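AlyQ (Persicobacter sp. CCB-QB2, PDB 7D2A) binds alginate-derived uronic acid sugars, including 4,5-unsaturated mannuronic acid, through a calcium-containing family 32 carbohydrate-binding module. Local coordinates at residues 24-27 against 28-31. Residues are numbered along the deposited sequence; the frame is centred on the assembly and turned at random.
Sequences PENT and IDGN. With CA (calcium ion), chain C.
D29 OD1 is gripped twice: it coordinates the calcium ion at 2.5 Å, beside its co-ligand N26 O, and accepts the backbone N-H of N31 (N to OD1 2.9 Å), which closes an Asx turn. The N-H arrives from above the carboxylate plane, about 50° out of it. A chi1 of 65° sets CG of D29 between the backbone N and the carbonyl carbon, bringing OD1 to the metal. N26 O and D29 OD1 approach to 3.0 Å because both bind the calcium, whose charge probably offsets their repulsion. N26 O and N31 O each lie 2.2 Å from the calcium, so the chain wraps round the ion; T34, T127 and E128 complete the site. Just before the metal-binding turn, I28 N donates to E25 O at 3.1 Å, an i to i+3 bond. P24 O receives the backbone N of T27, and T27 OG1 also donates to P24 O, at 2.7 Å, which holds the hydroxyl against the start of the turn. The side-chain ND2 of N26 donates to R35 O. This calcium-bound loop links strands 13-16 and 36-39 of the F5/8 type C β-sandwich; beneath it T27 is buried against V14, I45, F47 and W36, while its backbone pairs with V129 of strand 123-133.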
loop_
_atom_site.group_PDB
_atom_site.type_symbol
_atom_site.label_atom_id
_atom_site.label_comp_id
_atom_site.label_asym_id
_atom_site.label_seq_id
_atom_site.Cartn_x
_atom_site.Cartn_y
_atom_site.Cartn_z
ATOM N N PRO A 24 3.149 -9.905 -4.428
ATOM C CA PRO A 24 2.185 -8.825 -4.179
ATOM C C PRO A 24 0.969 -9.251 -3.360
ATOM O O PRO A 24 0.536 -8.554 -2.415
ATOM C CB PRO A 24 1.872 -8.374 -5.598
ATOM C CG PRO A 24 3.164 -8.547 -6.329
ATOM C CD PRO A 24 3.625 -9.883 -5.822
ATOM N N GLU A 25 0.435 -10.427 -3.684
ATOM C CA GLU A 25 -0.787 -10.982 -3.050
ATOM C C GLU A 25 -0.554 -11.299 -1.576
ATOM O O GLU A 25 -1.522 -11.458 -0.873
ATOM C CB GLU A 25 -1.254 -12.249 -3.776
ATOM C CG GLU A 25 -0.521 -13.520 -3.382
ATOM C CD GLU A 25 -0.843 -14.730 -4.256
ATOM O OE1 GLU A 25 -2.059 -14.990 -4.556
ATOM O OE2 GLU A 25 0.094 -15.343 -4.696
ATOM N N ASN A 26 0.691 -11.331 -1.124
ATOM C CA ASN A 26 0.929 -11.544 0.311
ATOM C C ASN A 26 0.384 -10.375 1.154
ATOM O O ASN A 26 0.292 -10.468 2.388
ATOM C CB ASN A 26 2.403 -11.745 0.612
ATOM C CG ASN A 26 2.912 -13.088 0.134
ATOM O OD1 ASN A 26 2.157 -13.970 -0.316
ATOM N ND2 ASN A 26 4.214 -13.224 0.230
ATOM N N THR A 27 0.124 -9.230 0.539
ATOM C CA THR A 27 -0.416 -8.060 1.273
ATOM C C THR A 27 -1.891 -8.206 1.589
ATOM O O THR A 27 -2.402 -7.381 2.342
ATOM C CB THR A 27 -0.193 -6.759 0.501
ATOM O OG1 THR A 27 -0.822 -6.840 -0.778
ATOM C CG2 THR A 27 1.272 -6.482 0.297
ATOM N N ILE A 28 -2.575 -9.216 1.054
ATOM C CA ILE A 28 -4.050 -9.331 1.273
ATOM C C ILE A 28 -4.386 -10.718 1.813
ATOM O O ILE A 28 -5.567 -11.133 1.656
ATOM C CB ILE A 28 -4.852 -8.938 0.028
ATOM C CG1 ILE A 28 -4.567 -9.842 -1.157
ATOM C CG2 ILE A 28 -4.596 -7.482 -0.338
ATOM C CD1 ILE A 28 -5.641 -9.694 -2.251
ATOM N N ASP A 29 -3.431 -11.361 2.444
ATOM C CA ASP A 29 -3.707 -12.721 2.968
ATOM C C ASP A 29 -4.091 -12.665 4.451
ATOM O O ASP A 29 -4.380 -13.740 5.024
ATOM C CB ASP A 29 -2.542 -13.667 2.690
ATOM C CG ASP A 29 -1.241 -13.327 3.396
ATOM O OD1 ASP A 29 -1.189 -12.315 4.160
ATOM O OD2 ASP A 29 -0.305 -14.139 3.218
ATOM N N GLY A 30 -4.129 -11.490 5.100
ATOM C CA GLY A 30 -4.495 -11.400 6.512
ATOM C C GLY A 30 -3.354 -11.759 7.438
ATOM O O GLY A 30 -3.565 -11.847 8.607
ATOM N N ASN A 31 -2.166 -12.031 6.909
ATOM C CA ASN A 31 -1.030 -12.536 7.719
ATOM C C ASN A 31 0.063 -11.469 7.810
ATOM O O ASN A 31 0.718 -11.173 6.760
ATOM C CB ASN A 31 -0.502 -13.806 7.082
ATOM C CG ASN A 31 0.370 -14.599 8.006
ATOM O OD1 ASN A 31 0.950 -14.052 8.945
ATOM N ND2 ASN A 31 0.464 -15.896 7.702
HETATM CA CA CA C . 0.618 -10.667 4.566
#